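Local coordinates for Alpha/beta hydrolase (Enterobacter asburiae, PDB 6KMO) that hydrolyses ester bonds as an esterase or lipase of the alpha/beta-hydrolase fold, at the interface of chains A and B. Coordinates in Å, arbitrary orientation; residue numbers count along the deposited sequence, not the author numbering. Chains: chain A/B, Alpha/beta hydrolase.

The interface of chains A and B. Residues chain A 146-147, 151, 192, 247, 250, 252; chain B 5, 8-9.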
ATOM      1  N   PHE A 146     -15.116 -28.367   0.946  1.00  6.89           N
ATOM      2  CA  PHE A 146     -13.677 -28.576   0.944  1.00  6.92           C
ATOM      3  C   PHE A 146     -13.405 -30.049   0.670  1.00  6.77           C
ATOM      4  O   PHE A 146     -14.096 -30.907   1.229  1.00  8.66           O
ATOM      5  CB  PHE A 146     -13.130 -28.158   2.316  1.00  7.81           C
ATOM      6  CG  PHE A 146     -11.655 -28.429   2.525  1.00  7.84           C
ATOM      7  CD1 PHE A 146     -11.225 -29.583   3.154  1.00  7.86           C
ATOM      8  CD2 PHE A 146     -10.700 -27.497   2.146  1.00  7.88           C
ATOM      9  CE1 PHE A 146      -9.889 -29.811   3.363  1.00  8.31           C
ATOM     10  CE2 PHE A 146      -9.374 -27.719   2.355  1.00  8.09           C
ATOM     11  CZ  PHE A 146      -8.955 -28.887   2.953  1.00  8.37           C
ATOM     12  N   PRO A 147     -12.410 -30.387  -0.158  1.00  7.32           N
ATOM     13  CA  PRO A 147     -11.438 -29.541  -0.844  1.00  7.06           C
ATOM     14  C   PRO A 147     -11.676 -29.433  -2.348  1.00  7.07           C
ATOM     15  O   PRO A 147     -10.720 -29.253  -3.091  1.00  7.38           O
ATOM     16  CB  PRO A 147     -10.145 -30.304  -0.603  1.00  8.71           C
ATOM     17  CG  PRO A 147     -10.587 -31.734  -0.820  1.00  8.98           C
ATOM     18  CD  PRO A 147     -11.996 -31.808  -0.231  1.00  8.58           C
ATOM     19  N   ASN A 151      -8.920 -27.973  -5.132  1.00  7.69           N
ATOM     20  CA  ASN A 151      -8.355 -28.921  -6.077  1.00  8.31           C
ATOM     21  C   ASN A 151      -8.535 -28.424  -7.505  1.00  8.36           C
ATOM     22  O   ASN A 151      -7.597 -28.481  -8.312  1.00  8.29           O
ATOM     23  CB  ASN A 151      -9.003 -30.282  -5.924  1.00  8.47           C
ATOM     24  CG  ASN A 151      -8.512 -31.234  -6.974  1.00 14.64           C
ATOM     25  OD1 ASN A 151      -7.349 -31.580  -6.968  1.00 17.03           O
ATOM     26  ND2 ASN A 151      -9.347 -31.582  -7.907  1.00 15.63           N
ATOM     27  N   GLN A 192      -0.317 -26.490  -2.031  1.00  7.23           N
ATOM     28  CA  GLN A 192      -0.363 -27.709  -2.834  1.00  7.38           C
ATOM     29  C   GLN A 192       0.825 -27.760  -3.787  1.00  8.81           C
ATOM     30  O   GLN A 192       1.479 -28.800  -3.924  1.00  8.71           O
ATOM     31  CB  GLN A 192      -1.661 -27.763  -3.635  1.00  7.66           C
ATOM     32  CG  GLN A 192      -2.896 -28.082  -2.821  1.00  8.52           C
ATOM     33  CD  GLN A 192      -4.140 -27.996  -3.666  1.00  8.95           C
ATOM     34  OE1 GLN A 192      -4.450 -28.910  -4.421  1.00  9.49           O
ATOM     35  NE2 GLN A 192      -4.839 -26.877  -3.577  1.00  7.74           N
ATOM     36  N   ASP A 247     -10.838 -30.629   8.895  1.00  7.95           N
ATOM     37  CA  ASP A 247     -10.635 -29.780   7.724  1.00  8.78           C
ATOM     38  C   ASP A 247     -10.224 -28.370   8.148  1.00  8.61           C
ATOM     39  O   ASP A 247      -9.369 -27.739   7.517  1.00  7.45           O
ATOM     40  CB  ASP A 247     -11.908 -29.683   6.886  1.00  7.86           C
ATOM     41  CG  ASP A 247     -12.264 -30.955   6.131  1.00 10.54           C
ATOM     42  OD1 ASP A 247     -11.421 -31.871   6.006  1.00 10.22           O
ATOM     43  OD2 ASP A 247     -13.413 -30.996   5.637  1.00  9.27           O
ATOM     44  N   ASN A 250      -6.657 -28.075   8.810  1.00  7.97           N
ATOM     45  CA  ASN A 250      -5.836 -28.398   7.648  1.00  7.29           C
ATOM     46  C   ASN A 250      -5.306 -27.090   7.084  1.00  7.31           C
ATOM     47  O   ASN A 250      -6.067 -26.129   6.929  1.00  7.12           O
ATOM     48  CB  ASN A 250      -6.769 -29.105   6.661  1.00  7.71           C
ATOM     49  CG  ASN A 250      -6.098 -29.590   5.395  1.00  7.19           C
ATOM     50  OD1 ASN A 250      -5.328 -28.887   4.748  1.00  7.29           O
ATOM     51  ND2 ASN A 250      -6.435 -30.816   5.008  1.00  8.67           N
ATOM     52  N   LEU A 252      -4.565 -26.214   4.216  1.00  6.50           N
ATOM     53  CA  LEU A 252      -5.163 -25.836   2.945  1.00  6.72           C
ATOM     54  C   LEU A 252      -6.498 -25.135   3.133  1.00  5.92           C
ATOM     55  O   LEU A 252      -7.062 -24.625   2.151  1.00  7.43           O
ATOM     56  CB  LEU A 252      -5.349 -27.059   2.046  1.00  6.60           C
ATOM     57  CG  LEU A 252      -4.069 -27.830   1.743  1.00  6.16           C
ATOM     58  CD1 LEU A 252      -4.381 -29.001   0.810  1.00  9.40           C
ATOM     59  CD2 LEU A 252      -2.991 -26.950   1.132  1.00  8.68           C
TER
ATOM     60  N   THR B   5      -8.259 -35.608  -3.890  1.00 25.64           N
ATOM     61  CA  THR B   5      -9.009 -35.195  -2.711  1.00 27.70           C
ATOM     62  C   THR B   5      -8.627 -36.020  -1.483  1.00 29.20           C
ATOM     63  O   THR B   5      -8.584 -35.483  -0.369  1.00 24.45           O
ATOM     64  CB  THR B   5     -10.504 -35.220  -3.043  1.00 25.89           C
ATOM     65  OG1 THR B   5     -10.815 -34.087  -3.873  1.00 43.10           O
ATOM     66  CG2 THR B   5     -11.340 -35.155  -1.787  1.00 35.43           C
ATOM     67  N   LEU B   8      -5.562 -34.412  -0.126  1.00 10.21           N
ATOM     68  CA  LEU B   8      -5.773 -33.048   0.350  1.00  9.94           C
ATOM     69  C   LEU B   8      -6.401 -33.010   1.733  1.00  9.79           C
ATOM     70  O   LEU B   8      -6.149 -32.065   2.485  1.00 10.68           O
ATOM     71  CB  LEU B   8      -6.647 -32.247  -0.610  1.00 10.46           C
ATOM     72  CG  LEU B   8      -6.070 -32.084  -2.009  1.00 11.03           C
ATOM     73  CD1 LEU B   8      -7.043 -31.322  -2.919  1.00 15.90           C
ATOM     74  CD2 LEU B   8      -4.712 -31.419  -2.025  1.00 10.28           C
ATOM     75  N   ILE B   9      -7.224 -33.998   2.087  1.00  9.30           N
ATOM     76  CA  ILE B   9      -7.861 -34.005   3.395  1.00  9.44           C
ATOM     77  C   ILE B   9      -7.030 -34.745   4.435  1.00 10.96           C
ATOM     78  O   ILE B   9      -7.421 -34.796   5.610  1.00 14.59           O
ATOM     79  CB  ILE B   9      -9.298 -34.558   3.361  1.00 10.97           C
ATOM     80  CG1 ILE B   9      -9.292 -36.030   2.933  1.00 14.78           C
ATOM     81  CG2 ILE B   9     -10.183 -33.720   2.449  1.00 12.70           C
ATOM     82  CD1 ILE B   9     -10.647 -36.696   3.119  1.00 21.52           C
TER
HETATM   83  O   HOH W   1      -8.690 -32.303   6.377  1.00 10.98           O
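A:Pro147 and B:Leu8 meet where the N-terminal arm of one alpha/beta-hydrolase subunit reaches over the other, an arm exchange that the two-fold repeats with the chains reversed. The arm helps to hold the two chains of the deposited assembly together, but it comes from a stretch resembling a signal peptide, and the exchange may not persist in the mature enzyme. Helix 4-8 of chain B ends on chain A between helices 148-163 and 181-195 and the loop holding A:Asn250 and A:Leu252. With CG anti to its carbonyl carbon (chi1 -61°), B:Leu8 carries both methyls into chain A: CD1 packs against CB of A:Asn151 at 3.7 Å, while CD2 touches A:Leu252 CD1 and lies 3.5 Å from A:Gln192 OE1, crossing each at about a right angle. The ring of A:Pro147, which follows a cis peptide bond, lies with CB over the centre of the A:Phe146 ring. Its CG and CD meet CG2 of B:Ile9, an engineered residue, with CD at 3.8 Å; the CG2 methyl of the poorly ordered B:Thr5 lies against the same two carbons.

Polar contacts cap the helix end. A:Asn250 ND2 donates to B:Leu8 O (2.8 Å), which lies 14° out of the asparagine amide plane; the donor lies in the plane of the leucine carbonyl. A:Asn250 OD1 accepts a hydrogen bond from the backbone N-H of A:Leu252, which helps to set the amide's rotation. A water 3.0 Å from A:Asn250 ND2 joins it to A:Asp247 OD1 and B:Ile9 O.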